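Long-range contacts in putative uncharacterized protein (Thermotoga maritima, PDB 3CNL), which binds GTP as a circularly permuted GTPase and is probably required for a late step in assembly of the 50S ribosomal subunit: residues A[29-35]-A[67-71]; A[57-63]-A[241-247]; A[106-112]-A[152-157]; A[166-170]-A[188-192]. One frame throughout, in Å; residues are numbered along the deposited sequence.

Interaction 1 (A[29-35]-A[67-71])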
# COMPACT_ATOMS: atom_id res chain seq x y z
N ARG A 29 2.93 4.45 0.69
CA ARG A 29 1.55 4.25 0.27
C ARG A 29 1.56 3.45 -1.02
O ARG A 29 2.59 3.37 -1.67
CB ARG A 29 0.89 5.60 -0.00
CG ARG A 29 0.91 6.60 1.19
CD ARG A 29 -0.09 7.70 0.93
NE ARG A 29 0.04 8.77 1.90
CZ ARG A 29 -0.73 9.84 1.97
NH1 ARG A 29 -1.74 10.00 1.12
NH2 ARG A 29 -0.51 10.75 2.91
N ASP A 30 0.43 2.84 -1.36
CA ASP A 30 0.24 2.18 -2.65
C ASP A 30 -0.32 3.27 -3.58
O ASP A 30 -1.28 3.94 -3.23
CB ASP A 30 -0.73 0.98 -2.49
CG ASP A 30 -0.79 0.08 -3.73
OD1 ASP A 30 -0.96 0.62 -4.84
OD2 ASP A 30 -0.70 -1.16 -3.61
N ALA A 31 0.32 3.47 -4.74
CA ALA A 31 -0.13 4.46 -5.73
C ALA A 31 -1.51 4.17 -6.29
O ALA A 31 -2.18 5.05 -6.83
CB ALA A 31 0.89 4.54 -6.89
N ARG A 32 -1.95 2.92 -6.19
CA ARG A 32 -3.28 2.55 -6.71
C ARG A 32 -4.42 3.03 -5.79
O ARG A 32 -5.60 3.15 -6.20
CB ARG A 32 -3.37 1.04 -6.92
CG ARG A 32 -2.36 0.51 -7.91
CD ARG A 32 -2.32 -1.03 -7.95
NE ARG A 32 -1.89 -1.60 -6.66
CZ ARG A 32 -1.99 -2.90 -6.34
NH1 ARG A 32 -2.51 -3.76 -7.22
NH2 ARG A 32 -1.58 -3.35 -5.15
N ALA A 33 -4.06 3.30 -4.54
CA ALA A 33 -5.05 3.74 -3.55
C ALA A 33 -4.38 4.68 -2.55
O ALA A 33 -4.18 4.29 -1.41
CB ALA A 33 -5.64 2.50 -2.80
N PRO A 34 -3.99 5.90 -2.97
CA PRO A 34 -3.27 6.81 -2.06
C PRO A 34 -4.00 7.32 -0.84
O PRO A 34 -3.33 7.61 0.16
CB PRO A 34 -2.84 7.97 -2.97
CG PRO A 34 -2.86 7.37 -4.34
CD PRO A 34 -4.05 6.46 -4.33
N PHE A 35 -5.33 7.47 -0.89
CA PHE A 35 -6.06 7.86 0.31
C PHE A 35 -6.22 6.65 1.23
O PHE A 35 -5.91 6.72 2.43
CB PHE A 35 -7.43 8.47 0.00
CG PHE A 35 -7.41 9.94 -0.41
CD1 PHE A 35 -6.36 10.78 -0.05
CD2 PHE A 35 -8.47 10.47 -1.12
CE1 PHE A 35 -6.36 12.11 -0.44
CE2 PHE A 35 -8.49 11.81 -1.51
CZ PHE A 35 -7.44 12.63 -1.16
N TRP A 67 -2.45 11.83 -9.08
CA TRP A 67 -2.17 11.82 -7.65
C TRP A 67 -0.96 12.69 -7.31
O TRP A 67 -1.00 13.45 -6.34
CB TRP A 67 -2.01 10.38 -7.12
CG TRP A 67 -3.34 9.73 -6.89
CD1 TRP A 67 -3.86 8.67 -7.57
CD2 TRP A 67 -4.32 10.10 -5.91
NE1 TRP A 67 -5.10 8.35 -7.08
CE2 TRP A 67 -5.41 9.21 -6.05
CE3 TRP A 67 -4.37 11.08 -4.91
CZ2 TRP A 67 -6.55 9.29 -5.25
CZ3 TRP A 67 -5.49 11.15 -4.10
CH2 TRP A 67 -6.57 10.26 -4.28
N VAL A 68 0.11 12.59 -8.10
CA VAL A 68 1.29 13.45 -7.87
C VAL A 68 0.87 14.91 -7.86
O VAL A 68 1.24 15.65 -6.95
CB VAL A 68 2.43 13.22 -8.91
CG1 VAL A 68 3.62 14.14 -8.63
CG2 VAL A 68 2.90 11.76 -8.87
N GLU A 69 0.09 15.32 -8.86
CA GLU A 69 -0.36 16.72 -9.02
C GLU A 69 -1.20 17.17 -7.86
O GLU A 69 -1.03 18.28 -7.36
CB GLU A 69 -1.19 16.86 -10.28
CG GLU A 69 -0.42 16.42 -11.48
CD GLU A 69 -0.89 17.07 -12.74
OE1 GLU A 69 -1.72 18.00 -12.66
OE2 GLU A 69 -0.40 16.63 -13.80
N PHE A 70 -2.13 16.30 -7.46
CA PHE A 70 -2.95 16.52 -6.29
C PHE A 70 -2.11 16.81 -5.04
O PHE A 70 -2.41 17.75 -4.31
CB PHE A 70 -3.88 15.31 -6.05
CG PHE A 70 -4.75 15.45 -4.83
CD1 PHE A 70 -5.94 16.16 -4.90
CD2 PHE A 70 -4.38 14.86 -3.62
CE1 PHE A 70 -6.75 16.30 -3.78
CE2 PHE A 70 -5.19 14.99 -2.50
CZ PHE A 70 -6.38 15.72 -2.58
N PHE A 71 -1.09 15.98 -4.77
CA PHE A 71 -0.29 16.18 -3.56
C PHE A 71 0.62 17.41 -3.67
O PHE A 71 0.75 18.17 -2.70
CB PHE A 71 0.50 14.91 -3.17
CG PHE A 71 -0.39 13.79 -2.70
CD1 PHE A 71 -1.22 13.96 -1.61
CD2 PHE A 71 -0.42 12.58 -3.38
CE1 PHE A 71 -2.05 12.93 -1.19
CE2 PHE A 71 -1.25 11.55 -2.96
CZ PHE A 71 -2.07 11.72 -1.87
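The indole of Trp-67 carries Pro-34 on one face and turns the edge of its six-membered ring toward Phe-35. Pro-34 CG sits almost exactly on the normal of the five-membered ring, 3.4 Å above its centroid, a clear CH-pi contact, while Pro-34 CD lies over the NE1–CE2 side. Around the rim, Trp-67 CH2 points into the face of Phe-35, and the two planes stand 78° apart in an edge-to-face pair. Phe-35 also runs into Phe-70 at its far end, where Phe-35 CZ is 3.5 Å from Phe-70 CE2. Phe-70 gets there because its CG is anti to the backbone N (chi1 179°), which swings the ring to the end of Phe-35. Phe-71 takes Pro-34 CB at its ring edge, 3.9 Å from Phe-71 CE2. Beyond it lies the Arg-29 guanidinium, whose NH1 is 3.5 Å from Phe-71 CZ and donates to Pro-34 O at 3.0 Å; its NH2 is paired with Glu-27. The indole N-H is used too, donating to Glu-246 O. Replacing Trp-67 with an alanine would probably open a gap beneath Pro-34 and cost the Phe-35 ring the edge that rests on it, with Glu-246 O losing its donor. This is the inner face of a helix laid against an alpha/beta sheet: helix 61-73, the connection of the beta-alpha-beta crossover from strand 48-54 to 78-80 in the G domain, covers the turn that follows strand 24-30.

Interaction 2 (A[57-63]-A[241-247]). With GNP (phosphoaminophosphonic acid-guanylate ester), chain B.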
# COMPACT_ATOMS: atom_id res chain seq x y z
N ASP A 57 4.47 0.47 -10.95
CA ASP A 57 4.58 -0.49 -12.04
C ASP A 57 3.29 -1.29 -12.30
O ASP A 57 3.04 -1.73 -13.43
CB ASP A 57 5.78 -1.42 -11.83
CG ASP A 57 5.64 -2.25 -10.58
OD1 ASP A 57 5.38 -1.66 -9.52
OD2 ASP A 57 5.78 -3.48 -10.65
N ILE A 58 2.45 -1.43 -11.26
CA ILE A 58 1.18 -2.14 -11.37
C ILE A 58 -0.03 -1.20 -11.21
O ILE A 58 -1.19 -1.66 -11.11
CB ILE A 58 1.10 -3.35 -10.39
CG1 ILE A 58 1.30 -2.93 -8.92
CG2 ILE A 58 2.12 -4.45 -10.81
CD1 ILE A 58 1.20 -4.06 -7.94
N ALA A 59 0.24 0.10 -11.22
CA ALA A 59 -0.79 1.15 -11.11
C ALA A 59 -1.09 1.75 -12.47
O ALA A 59 -0.24 1.74 -13.35
CB ALA A 59 -0.31 2.26 -10.17
N ASP A 60 -2.29 2.31 -12.62
CA ASP A 60 -2.62 3.08 -13.82
C ASP A 60 -1.82 4.39 -13.89
O ASP A 60 -2.03 5.29 -13.08
CB ASP A 60 -4.10 3.40 -13.87
CG ASP A 60 -4.46 4.19 -15.10
OD1 ASP A 60 -4.89 5.36 -14.94
OD2 ASP A 60 -4.27 3.65 -16.22
N GLU A 61 -0.93 4.48 -14.88
CA GLU A 61 0.01 5.59 -15.02
C GLU A 61 -0.65 6.97 -15.06
O GLU A 61 -0.18 7.91 -14.42
CB GLU A 61 0.93 5.38 -16.23
CG GLU A 61 1.81 4.15 -16.08
CD GLU A 61 3.04 4.19 -16.96
OE1 GLU A 61 2.88 4.14 -18.18
OE2 GLU A 61 4.17 4.27 -16.43
N LYS A 62 -1.76 7.08 -15.78
CA LYS A 62 -2.53 8.31 -15.85
C LYS A 62 -3.05 8.76 -14.48
O LYS A 62 -2.96 9.93 -14.12
CB LYS A 62 -3.68 8.10 -16.83
CG LYS A 62 -4.43 9.37 -17.24
CD LYS A 62 -5.66 9.02 -18.07
CE LYS A 62 -6.70 8.21 -17.27
NZ LYS A 62 -6.30 6.80 -16.89
N THR A 63 -3.60 7.81 -13.72
CA THR A 63 -4.14 8.08 -12.38
C THR A 63 -3.00 8.45 -11.40
O THR A 63 -3.17 9.34 -10.57
CB THR A 63 -4.91 6.84 -11.88
OG1 THR A 63 -5.83 6.41 -12.90
CG2 THR A 63 -5.69 7.16 -10.61
N GLY A 241 -4.23 -6.99 -14.03
CA GLY A 241 -4.18 -5.73 -14.78
C GLY A 241 -3.50 -4.56 -14.07
O GLY A 241 -3.58 -4.46 -12.84
N ARG A 242 -2.84 -3.69 -14.85
CA ARG A 242 -2.35 -2.36 -14.41
C ARG A 242 -3.57 -1.48 -14.15
O ARG A 242 -4.13 -0.90 -15.07
CB ARG A 242 -1.51 -1.67 -15.49
CG ARG A 242 -0.03 -1.48 -15.22
CD ARG A 242 0.55 -0.35 -16.09
NE ARG A 242 2.00 -0.50 -16.30
CZ ARG A 242 2.93 0.25 -15.73
NH1 ARG A 242 2.61 1.22 -14.90
NH2 ARG A 242 4.21 -0.00 -15.98
N VAL A 243 -3.95 -1.38 -12.89
CA VAL A 243 -5.26 -0.87 -12.52
C VAL A 243 -5.09 -0.07 -11.21
O VAL A 243 -4.39 -0.52 -10.34
CB VAL A 243 -6.24 -2.08 -12.35
CG1 VAL A 243 -7.29 -1.82 -11.35
CG2 VAL A 243 -6.89 -2.44 -13.70
N SER A 244 -5.70 1.12 -11.12
CA SER A 244 -5.77 1.88 -9.88
C SER A 244 -7.19 1.85 -9.29
O SER A 244 -8.13 1.50 -9.99
CB SER A 244 -5.30 3.32 -10.07
OG SER A 244 -3.92 3.37 -10.37
N PHE A 245 -7.33 2.22 -8.02
CA PHE A 245 -8.61 2.00 -7.32
C PHE A 245 -9.23 3.27 -6.78
O PHE A 245 -10.34 3.22 -6.25
CB PHE A 245 -8.46 0.96 -6.20
CG PHE A 245 -7.66 -0.28 -6.60
CD1 PHE A 245 -8.11 -1.13 -7.60
CD2 PHE A 245 -6.49 -0.61 -5.93
CE1 PHE A 245 -7.39 -2.26 -7.97
CE2 PHE A 245 -5.76 -1.74 -6.28
CZ PHE A 245 -6.20 -2.56 -7.31
N GLU A 246 -8.48 4.37 -6.88
CA GLU A 246 -8.91 5.70 -6.41
C GLU A 246 -8.32 6.76 -7.34
O GLU A 246 -7.20 6.59 -7.82
CB GLU A 246 -8.33 6.02 -5.03
CG GLU A 246 -8.65 5.08 -3.97
CD GLU A 246 -8.33 5.61 -2.62
OE1 GLU A 246 -7.13 5.73 -2.31
OE2 GLU A 246 -9.30 5.86 -1.86
N ARG A 247 -9.08 7.84 -7.53
CA ARG A 247 -8.70 9.05 -8.28
C ARG A 247 -8.88 10.28 -7.39
O ARG A 247 -9.82 10.31 -6.60
CB ARG A 247 -9.64 9.24 -9.48
CG ARG A 247 -9.52 8.24 -10.60
CD ARG A 247 -10.85 8.22 -11.38
NE ARG A 247 -11.50 9.54 -11.44
CZ ARG A 247 -12.56 9.83 -12.19
NH1 ARG A 247 -13.11 8.91 -12.97
NH2 ARG A 247 -13.07 11.06 -12.18
PG GNP B . 4.13 -5.63 5.81
O1G GNP B . 4.30 -4.41 6.67
O2G GNP B . 2.67 -6.04 5.67
O3G GNP B . 5.04 -6.73 6.34
N3B GNP B . 4.63 -5.56 4.31
PB GNP B . 5.60 -4.50 3.65
O1B GNP B . 4.98 -3.14 3.69
O2B GNP B . 6.94 -4.64 4.29
O3A GNP B . 5.70 -4.94 2.17
PA GNP B . 6.72 -5.89 1.47
O1A GNP B . 7.94 -5.16 1.10
O2A GNP B . 6.91 -7.15 2.21
O5' GNP B . 6.02 -6.21 0.12
C5' GNP B . 4.70 -6.78 0.05
C4' GNP B . 4.53 -7.40 -1.33
O4' GNP B . 4.56 -6.38 -2.37
C3' GNP B . 5.59 -8.40 -1.75
O3' GNP B . 4.95 -9.41 -2.53
C2' GNP B . 6.50 -7.57 -2.63
O2' GNP B . 7.20 -8.38 -3.54
C1' GNP B . 5.51 -6.67 -3.37
N9 GNP B . 6.04 -5.38 -3.79
C8 GNP B . 6.77 -4.50 -3.01
N7 GNP B . 7.08 -3.40 -3.64
C5 GNP B . 6.52 -3.58 -4.93
C6 GNP B . 6.52 -2.73 -6.07
O6 GNP B . 7.03 -1.61 -6.21
N1 GNP B . 5.82 -3.30 -7.16
C2 GNP B . 5.20 -4.54 -7.13
N2 GNP B . 4.58 -4.94 -8.26
N3 GNP B . 5.19 -5.33 -6.08
C4 GNP B . 5.87 -4.79 -5.02
O HOH W 1 -2.97 -3.40 -10.27
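The two segments run past each other as irregular loops, Ile-58 CA and Arg-242 CA 4.7 Å apart, joined by a rather long bond of 3.3 Å from Val-243 N to Ile-58 O that comes in above the carbonyl plane. Water 1 bridges next to it, 2.6 Å from Ile-58 O and near Gly-241 O as well. The side chain doing most of the work is Arg-242, stretched out from CG to NE along the loop 57-60. Its guanidinium is sandwiched: Asp-57 O stands over the centre of one face, 3.0 Å from Arg-242 CZ, and the Glu-61 side chain covers the opposite face. In its own plane, Arg-242 NH1 donates to Ala-59 O at 3.3 Å. Glu-61 OE2 is a long ion partner, well out of that plane, so it supplies charge without an N-H aimed at it. Further along, Ser-244 OG accepts from Asp-60 N at 3.0 Å, with its CB against Thr-63 CG2. Asp-60 is the N-cap of helix 61-73: its OD1 takes Thr-63 N and also pairs with Lys-62 NZ. On the far side of the loop, Asp-57 reads the guanine, OD1 accepting from GNP N1 at 2.9 Å and OD2 from GNP N2 at 3.0 Å. That is the role of the aspartate in the NKxD motif of GTPases, here Asn-54 to Asp-57. The chemistry therefore implies a base-recognition loop backed by the C-terminal segment: Ile-58 and Ala-59 carbonyls accept from it, while Asp-57 O only lies over the guanidinium, a cation that probably draws on its partial negative charge.

Interaction 3 (A[106-112]-A[152-157]). With GNP (phosphoaminophosphonic acid-guanylate ester), chain B.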
# COMPACT_ATOMS: atom_id res chain seq x y z
N GLY A 106 3.98 2.81 7.25
CA GLY A 106 2.84 2.59 6.34
C GLY A 106 1.92 1.48 6.81
O GLY A 106 2.23 0.75 7.77
N VAL A 107 0.79 1.32 6.13
CA VAL A 107 -0.13 0.22 6.49
C VAL A 107 0.50 -1.05 5.94
O VAL A 107 1.44 -0.96 5.18
CB VAL A 107 -1.54 0.44 5.93
CG1 VAL A 107 -2.13 1.76 6.47
CG2 VAL A 107 -1.52 0.40 4.36
N PRO A 108 -0.02 -2.23 6.33
CA PRO A 108 0.56 -3.47 5.84
C PRO A 108 0.60 -3.58 4.32
O PRO A 108 -0.29 -3.06 3.63
CB PRO A 108 -0.39 -4.53 6.41
CG PRO A 108 -0.98 -3.91 7.64
CD PRO A 108 -1.13 -2.47 7.28
N ASN A 109 1.67 -4.20 3.81
CA ASN A 109 1.80 -4.69 2.43
C ASN A 109 2.23 -3.69 1.37
O ASN A 109 2.40 -4.06 0.21
CB ASN A 109 0.49 -5.39 1.95
CG ASN A 109 0.74 -6.35 0.82
OD1 ASN A 109 1.60 -7.20 0.94
ND2 ASN A 109 0.01 -6.19 -0.30
N THR A 110 2.45 -2.44 1.77
CA THR A 110 2.69 -1.35 0.78
C THR A 110 4.11 -1.33 0.21
O THR A 110 4.38 -0.56 -0.70
CB THR A 110 2.44 0.02 1.37
OG1 THR A 110 3.29 0.20 2.52
CG2 THR A 110 0.97 0.18 1.77
N GLY A 111 5.00 -2.15 0.76
CA GLY A 111 6.35 -2.31 0.20
C GLY A 111 7.51 -1.84 1.08
O GLY A 111 8.61 -1.58 0.57
N LYS A 112 7.28 -1.76 2.39
CA LYS A 112 8.22 -1.11 3.31
C LYS A 112 9.51 -1.90 3.51
O LYS A 112 10.60 -1.31 3.53
CB LYS A 112 7.54 -0.84 4.66
CG LYS A 112 6.27 0.00 4.53
CD LYS A 112 5.55 0.21 5.87
CE LYS A 112 5.10 -1.08 6.52
NZ LYS A 112 4.19 -1.84 5.63
N PRO A 152 10.49 -1.05 9.69
CA PRO A 152 9.42 -0.09 9.45
C PRO A 152 8.41 -0.07 10.59
O PRO A 152 8.29 -1.04 11.34
CB PRO A 152 8.76 -0.62 8.17
CG PRO A 152 8.97 -2.07 8.22
CD PRO A 152 10.28 -2.30 8.93
N GLY A 153 7.72 1.05 10.74
CA GLY A 153 6.55 1.10 11.60
C GLY A 153 5.35 0.65 10.77
O GLY A 153 5.18 1.06 9.61
N ILE A 154 4.52 -0.21 11.35
CA ILE A 154 3.35 -0.71 10.63
C ILE A 154 2.11 -0.06 11.23
O ILE A 154 1.88 -0.16 12.44
CB ILE A 154 3.27 -2.25 10.69
CG1 ILE A 154 4.56 -2.87 10.14
CG2 ILE A 154 2.03 -2.77 9.96
CD1 ILE A 154 4.75 -4.34 10.46
N LEU A 155 1.33 0.61 10.39
CA LEU A 155 0.12 1.29 10.83
C LEU A 155 -1.15 0.47 10.58
O LEU A 155 -1.47 0.14 9.44
CB LEU A 155 0.02 2.66 10.15
CG LEU A 155 -0.92 3.74 10.70
CD1 LEU A 155 -2.25 3.78 9.95
CD2 LEU A 155 -1.12 3.67 12.23
N TYR A 156 -1.86 0.16 11.66
CA TYR A 156 -3.17 -0.47 11.58
C TYR A 156 -4.21 0.59 11.88
O TYR A 156 -4.25 1.13 12.99
CB TYR A 156 -3.28 -1.63 12.56
CG TYR A 156 -2.14 -2.61 12.46
CD1 TYR A 156 -2.18 -3.68 11.57
CD2 TYR A 156 -1.00 -2.45 13.24
CE1 TYR A 156 -1.12 -4.57 11.47
CE2 TYR A 156 0.07 -3.34 13.15
CZ TYR A 156 -0.00 -4.39 12.26
OH TYR A 156 1.07 -5.27 12.18
N LYS A 157 -5.05 0.92 10.91
CA LYS A 157 -5.98 2.02 11.10
C LYS A 157 -7.44 1.60 11.21
O LYS A 157 -7.79 0.47 10.91
CB LYS A 157 -5.76 3.12 10.06
CG LYS A 157 -6.23 2.85 8.66
CD LYS A 157 -5.55 3.85 7.73
CE LYS A 157 -6.42 4.16 6.55
NZ LYS A 157 -5.78 5.14 5.65
PG GNP B . 4.13 -5.63 5.81
O1G GNP B . 4.30 -4.41 6.67
O2G GNP B . 2.67 -6.04 5.67
O3G GNP B . 5.04 -6.73 6.34
N3B GNP B . 4.63 -5.56 4.31
PB GNP B . 5.60 -4.50 3.65
O1B GNP B . 4.98 -3.14 3.69
O2B GNP B . 6.94 -4.64 4.29
O3A GNP B . 5.70 -4.94 2.17
PA GNP B . 6.72 -5.89 1.47
O1A GNP B . 7.94 -5.16 1.10
O2A GNP B . 6.91 -7.15 2.21
O5' GNP B . 6.02 -6.21 0.12
C5' GNP B . 4.70 -6.78 0.05
C4' GNP B . 4.53 -7.40 -1.33
O4' GNP B . 4.56 -6.38 -2.37
C3' GNP B . 5.59 -8.40 -1.75
O3' GNP B . 4.95 -9.41 -2.53
C2' GNP B . 6.50 -7.57 -2.63
O2' GNP B . 7.20 -8.38 -3.54
C1' GNP B . 5.51 -6.67 -3.37
N9 GNP B . 6.04 -5.38 -3.79
C8 GNP B . 6.77 -4.50 -3.01
N7 GNP B . 7.08 -3.40 -3.64
C5 GNP B . 6.52 -3.58 -4.93
C6 GNP B . 6.52 -2.73 -6.07
O6 GNP B . 7.03 -1.61 -6.21
N1 GNP B . 5.82 -3.30 -7.16
C2 GNP B . 5.20 -4.54 -7.13
N2 GNP B . 4.58 -4.94 -8.26
N3 GNP B . 5.19 -5.33 -6.08
C4 GNP B . 5.87 -4.79 -5.02
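This is the junction of the P-loop (Walker A) with the DxxG, or switch II, end of strand 147-154, where Gly-106 and Ile-154 form a parallel beta bridge. Leu-155 N donates to Gly-106 O at 2.8 Å, and Gly-106 N returns the exchange to Gly-153 O at 3.2 Å. The chains part beyond this point, yet Val-107 CA still offers its hydrogen to Leu-155 O. Outside the bridge the packing is apolar: Pro-108 CG touches both Ile-154 CG2 (4.0 Å) and Tyr-156 CE1 (3.9 Å), and Val-107 CG1 touches Leu-155 CD1. A beta carbon at Gly-106 would probably crowd Lys-112 CD. The loop then wraps the phosphates of GNP. Lys-112 N donates to GNP O1B at 169°, Gly-111 N joins it on the same oxygen, and Asn-109 N gives a weak bond to O2G. Ile-154 brings its CG1 and CD1 up to the gamma-phosphate oxygen O1G. Pro-152 CB packs on Lys-112 CB at 3.7 Å, where strand 147-154 meets the start of helix 112-120. Bends at chi3 (-61°) and chi4 (-58°) curl the Lys-112 chain back beneath the phosphates, where NZ donates both to GNP O1G at 2.8 Å and to Val-107 O at 2.9 Å.

Interaction 4 (A[166-170]-A[188-192])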
# COMPACT_ATOMS: atom_id res chain seq x y z
N ALA A 166 -12.76 -2.17 1.41
CA ALA A 166 -12.71 -2.73 0.07
C ALA A 166 -11.38 -2.36 -0.61
O ALA A 166 -10.73 -3.21 -1.18
CB ALA A 166 -13.88 -2.21 -0.74
N LYS A 167 -10.97 -1.10 -0.48
CA LYS A 167 -9.73 -0.59 -1.09
C LYS A 167 -8.46 -1.18 -0.45
O LYS A 167 -7.50 -1.56 -1.15
CB LYS A 167 -9.73 0.94 -1.06
CG LYS A 167 -10.58 1.55 -2.16
CD LYS A 167 -11.01 2.96 -1.84
CE LYS A 167 -11.70 3.57 -3.06
NZ LYS A 167 -12.32 4.89 -2.72
N LEU A 168 -8.47 -1.28 0.87
CA LEU A 168 -7.40 -1.99 1.59
C LEU A 168 -7.33 -3.47 1.24
O LEU A 168 -6.25 -4.06 1.23
CB LEU A 168 -7.50 -1.79 3.09
CG LEU A 168 -7.29 -0.37 3.64
CD1 LEU A 168 -7.62 -0.35 5.13
CD2 LEU A 168 -5.82 0.05 3.41
N LEU A 169 -8.48 -4.10 1.00
CA LEU A 169 -8.48 -5.46 0.46
C LEU A 169 -7.80 -5.56 -0.90
O LEU A 169 -7.01 -6.49 -1.17
CB LEU A 169 -9.93 -5.99 0.36
CG LEU A 169 -10.16 -7.36 -0.26
CD1 LEU A 169 -9.53 -8.43 0.60
CD2 LEU A 169 -11.68 -7.62 -0.37
N LEU A 170 -8.14 -4.63 -1.78
CA LEU A 170 -7.62 -4.64 -3.16
C LEU A 170 -6.08 -4.45 -3.23
O LEU A 170 -5.44 -4.94 -4.15
CB LEU A 170 -8.34 -3.53 -3.98
CG LEU A 170 -9.77 -3.79 -4.44
CD1 LEU A 170 -10.53 -2.53 -4.88
CD2 LEU A 170 -9.82 -4.82 -5.54
N ALA A 188 -15.43 -4.07 -3.29
CA ALA A 188 -14.10 -4.27 -3.88
C ALA A 188 -14.21 -4.75 -5.32
O ALA A 188 -13.48 -4.27 -6.18
CB ALA A 188 -13.31 -5.29 -3.06
N PHE A 189 -15.09 -5.71 -5.58
CA PHE A 189 -15.29 -6.17 -6.96
C PHE A 189 -15.82 -5.03 -7.85
O PHE A 189 -15.33 -4.82 -8.95
CB PHE A 189 -16.21 -7.42 -7.04
CG PHE A 189 -16.42 -7.92 -8.43
CD1 PHE A 189 -15.36 -8.50 -9.14
CD2 PHE A 189 -17.64 -7.77 -9.07
CE1 PHE A 189 -15.54 -8.94 -10.46
CE2 PHE A 189 -17.83 -8.21 -10.38
CZ PHE A 189 -16.79 -8.79 -11.07
N GLU A 190 -16.79 -4.27 -7.34
CA GLU A 190 -17.32 -3.11 -8.07
C GLU A 190 -16.21 -2.12 -8.47
O GLU A 190 -16.13 -1.67 -9.62
CB GLU A 190 -18.39 -2.41 -7.21
CG GLU A 190 -19.05 -1.20 -7.86
CD GLU A 190 -20.17 -0.65 -6.99
OE1 GLU A 190 -21.34 -0.78 -7.41
OE2 GLU A 190 -19.90 -0.14 -5.89
N ILE A 191 -15.34 -1.80 -7.52
CA ILE A 191 -14.21 -0.91 -7.77
C ILE A 191 -13.29 -1.50 -8.82
O ILE A 191 -12.92 -0.81 -9.78
CB ILE A 191 -13.41 -0.59 -6.48
CG1 ILE A 191 -14.29 0.16 -5.48
CG2 ILE A 191 -12.12 0.23 -6.79
CD1 ILE A 191 -13.73 0.11 -4.06
N PHE A 192 -12.97 -2.78 -8.67
CA PHE A 192 -12.17 -3.48 -9.65
C PHE A 192 -12.84 -3.44 -11.04
O PHE A 192 -12.22 -3.02 -12.04
CB PHE A 192 -11.91 -4.94 -9.22
CG PHE A 192 -11.17 -5.72 -10.25
CD1 PHE A 192 -9.80 -5.54 -10.41
CD2 PHE A 192 -11.85 -6.61 -11.11
CE1 PHE A 192 -9.11 -6.25 -11.38
CE2 PHE A 192 -11.16 -7.32 -12.08
CZ PHE A 192 -9.79 -7.14 -12.22
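Ala-188 O takes the helical bond from Phe-192 N at 2.9 Å and is overlaid by both methyls of Leu-170, whose CD1 comes to 3.7 Å and CD2 to 3.8 Å from that oxygen. No hydrogen bond passes between the segments 166-170 and 188-192; the rest is apolar packing. The two helix segments cross at -67° with their axes 9.3 Å apart, and the closest backbone approach falls on two alanines, Ala-166 CA and Ala-188 CA 4.5 Å apart, with their CB atoms also touching. Ala-188 CB is in turn met by Leu-169 CD2 and Leu-170 CG. On the other flank, Ile-191 spreads its two branches. CG2 meets Leu-170 CD1 at 3.7 Å, while CD1 reaches Lys-167 CG and Ala-166 CB. The aliphatic part of Lys-167 runs at about a right angle to Ile-191, and its NZ is paired with Asp-163. Leu-170 has CG beside its backbone N (chi1 -76°), which drops the methyls onto the neighbouring helix. With an alanine here, Ile-191 CG2 would probably lose the methyl packed on it from helix 162-170 and a gap would open over Ala-188 O. Phe-232 of helix 224-236 closes on Leu-169, Leu-170 and Ala-188, making this a three-helix core. No polar side-chain group bonds across it: aliphatic carbons meet one another and the Ala-188 backbone, and the two alanines at the crossing probably allow this close approach.

Overall arrangement
Interactions 2 and 3 grip opposite ends of GNP, the base and the phosphates; their centres lie 20 Å apart and they do not touch. Interaction 1 sits between them in the fold, reaching the same sheet as interaction 3 and sharing helix 61-73 with interaction 2. It joins interaction 2 directly, through a probable hydrogen bond between Arg-32 O and Phe-245 N at 2.7 Å. Interaction 4, with the Leu-170 side chain about 13 Å from GNP, is nested in the loop that interaction 2 closes. Segment 241-247 touches both interaction 1 and interaction 4: Phe-245 O packs on Ile-191 CG2 at 3.5 Å, so the C-terminal chain ties the helical part to the G domain.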